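Long-range contact in galactitol 1-phosphate 5-dehydrogenase (Escherichia coli, PDB 4UEK), which oxidises galactitol 1-phosphate to D-tagatose 6-phosphate with NAD(+), as a zinc-dependent homodimeric member of the alcohol dehydrogenase family: residues 142-147 / 297-302. Residues are numbered along the deposited sequence; the frame is centred on the assembly and turned at random.
Sequences FIEPIT and QEWETA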
loop_
_atom_site.group_PDB
_atom_site.type_symbol
_atom_site.label_atom_id
_atom_site.label_comp_id
_atom_site.label_asym_id
_atom_site.label_seq_id
_atom_site.Cartn_x
_atom_site.Cartn_y
_atom_site.Cartn_z
ATOM N N PHE A 142 6.836 -19.894 20.907
ATOM C CA PHE A 142 7.008 -19.517 19.510
ATOM C C PHE A 142 5.670 -19.257 18.831
ATOM O O PHE A 142 5.622 -18.755 17.693
ATOM C CB PHE A 142 7.790 -20.589 18.754
ATOM C CG PHE A 142 9.282 -20.547 19.014
ATOM C CD1 PHE A 142 9.837 -21.257 20.066
ATOM C CD2 PHE A 142 10.114 -19.774 18.220
ATOM C CE1 PHE A 142 11.218 -21.229 20.304
ATOM C CE2 PHE A 142 11.478 -19.724 18.456
ATOM C CZ PHE A 142 12.032 -20.457 19.503
ATOM N N ILE A 143 4.583 -19.576 19.528
ATOM C CA ILE A 143 3.257 -19.370 18.959
ATOM C C ILE A 143 3.008 -17.909 18.580
ATOM O O ILE A 143 2.580 -17.623 17.459
ATOM C CB ILE A 143 2.172 -19.862 19.912
ATOM C CG1 ILE A 143 2.266 -21.380 20.012
ATOM C CG2 ILE A 143 0.786 -19.482 19.391
ATOM C CD1 ILE A 143 0.998 -22.029 20.523
ATOM N N GLU A 144 3.313 -16.983 19.485
ATOM C CA GLU A 144 3.064 -15.568 19.210
ATOM C C GLU A 144 3.874 -15.099 17.991
ATOM O O GLU A 144 3.310 -14.451 17.096
ATOM C CB GLU A 144 3.361 -14.710 20.461
ATOM C CG GLU A 144 2.797 -13.284 20.437
ATOM C CD GLU A 144 3.700 -12.284 19.745
ATOM O OE1 GLU A 144 4.882 -12.616 19.494
ATOM O OE2 GLU A 144 3.234 -11.146 19.463
ATOM N N PRO A 145 5.183 -15.424 17.922
ATOM C CA PRO A 145 5.873 -14.973 16.699
ATOM C C PRO A 145 5.440 -15.666 15.403
ATOM O O PRO A 145 5.528 -15.027 14.343
ATOM C CB PRO A 145 7.359 -15.261 17.000
ATOM C CG PRO A 145 7.388 -16.032 18.240
ATOM C CD PRO A 145 6.152 -15.727 18.992
ATOM N N ILE A 146 4.979 -16.919 15.483
ATOM C CA ILE A 146 4.346 -17.601 14.337
ATOM C C ILE A 146 3.159 -16.813 13.798
ATOM O O ILE A 146 3.059 -16.573 12.594
ATOM C CB ILE A 146 3.831 -19.029 14.707
ATOM C CG1 ILE A 146 4.979 -19.948 15.140
ATOM C CG2 ILE A 146 3.115 -19.667 13.533
ATOM C CD1 ILE A 146 5.978 -20.024 14.125
ATOM N N THR A 147 2.260 -16.405 14.701
ATOM C CA THR A 147 1.024 -15.740 14.288
ATOM C C THR A 147 1.291 -14.387 13.652
ATOM O O THR A 147 0.414 -13.847 12.973
ATOM C CB THR A 147 0.005 -15.498 15.451
ATOM O OG1 THR A 147 0.576 -14.641 16.440
ATOM C CG2 THR A 147 -0.497 -16.783 16.077
ATOM N N GLN A 297 -8.024 -16.981 14.171
ATOM C CA GLN A 297 -7.700 -18.241 13.523
ATOM C C GLN A 297 -6.194 -18.437 13.384
ATOM O O GLN A 297 -5.713 -19.577 13.335
ATOM C CB GLN A 297 -8.387 -18.314 12.158
ATOM C CG GLN A 297 -8.208 -19.636 11.416
ATOM C CD GLN A 297 -8.456 -20.860 12.290
ATOM O OE1 GLN A 297 -7.653 -21.804 12.297
ATOM N NE2 GLN A 297 -9.575 -20.859 13.019
ATOM N N GLU A 298 -5.455 -17.328 13.338
ATOM C CA GLU A 298 -3.996 -17.366 13.309
ATOM C C GLU A 298 -3.417 -18.230 14.434
ATOM O O GLU A 298 -2.501 -19.015 14.221
ATOM C CB GLU A 298 -3.417 -15.955 13.418
ATOM C CG GLU A 298 -3.710 -15.044 12.235
ATOM C CD GLU A 298 -4.923 -14.142 12.461
ATOM O OE1 GLU A 298 -5.751 -14.443 13.354
ATOM O OE2 GLU A 298 -5.046 -13.130 11.734
ATOM N N TRP A 299 -3.946 -18.063 15.635
ATOM C CA TRP A 299 -3.455 -18.808 16.784
ATOM C C TRP A 299 -3.775 -20.294 16.671
ATOM O O TRP A 299 -2.963 -21.140 17.038
ATOM C CB TRP A 299 -4.038 -18.223 18.065
ATOM C CG TRP A 299 -3.490 -16.870 18.307
ATOM C CD1 TRP A 299 -3.802 -15.729 17.614
ATOM C CD2 TRP A 299 -2.486 -16.507 19.249
ATOM N NE1 TRP A 299 -3.072 -14.678 18.085
ATOM C CE2 TRP A 299 -2.259 -15.123 19.100
ATOM C CE3 TRP A 299 -1.773 -17.212 20.236
ATOM C CZ2 TRP A 299 -1.334 -14.432 19.877
ATOM C CZ3 TRP A 299 -0.867 -16.537 21.001
ATOM C CH2 TRP A 299 -0.653 -15.149 20.829
ATOM N N GLU A 300 -4.961 -20.609 16.164
ATOM C CA GLU A 300 -5.331 -22.004 15.926
ATOM C C GLU A 300 -4.392 -22.628 14.900
ATOM O O GLU A 300 -3.922 -23.751 15.065
ATOM C CB GLU A 300 -6.778 -22.104 15.443
ATOM C CG GLU A 300 -7.609 -23.066 16.235
ATOM C CD GLU A 300 -7.809 -22.600 17.657
ATOM O OE1 GLU A 300 -8.355 -21.494 17.840
ATOM O OE2 GLU A 300 -7.408 -23.329 18.588
ATOM N N THR A 301 -4.120 -21.886 13.836
ATOM C CA THR A 301 -3.253 -22.368 12.771
ATOM C C THR A 301 -1.814 -22.589 13.256
ATOM O O THR A 301 -1.163 -23.572 12.889
ATOM C CB THR A 301 -3.261 -21.387 11.593
ATOM O OG1 THR A 301 -4.608 -21.231 11.132
ATOM C CG2 THR A 301 -2.389 -21.899 10.446
ATOM N N ALA A 302 -1.314 -21.671 14.070
ATOM C CA ALA A 302 0.021 -21.815 14.646
ATOM C C ALA A 302 0.132 -23.109 15.432
ATOM O O ALA A 302 1.069 -23.882 15.248
ATOM C CB ALA A 302 0.348 -20.625 15.549
#
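T147 lays its methyl on one face of the W299 indole: CG2 stands 3.6 Å from the centroid of the five-membered ring, only 5° off the ring normal, a clear CH-pi contact. Around the six-membered ring the approach is oblique, with I143 CG2 3.5 Å from W299 CE3 and E144 CG 3.9 Å from W299 CH2. With chi1 at 62°, T147 OG1 lies between the backbone N and the carbonyl carbon, where it donates to E144 O (2.8 Å); N289 ND2 bonds to the same OG1, while N289 O takes the indole N-H, which helps hold both side chains in their rotation. One turn on from E298, A302 CB meets I146 CG2 at 3.6 Å, and the axes of 143-147 and 297-302 come within 8.9 Å, at 118° between their directions. Were W299 an alanine, T147 CG2 and I143 CG2 would probably lose the ring they pack on, and N289 O its indole N-H. E144 runs on away from W299, its side chain beside H59 and about 4 Å from a bound zinc ion (nearest atoms). Helix 297-307 thus backs the start of helix 143-155, which brings E144, a catalytic-zinc ligand by similarity though not coordinating here, to the active site of this zinc-containing alcohol dehydrogenase fold.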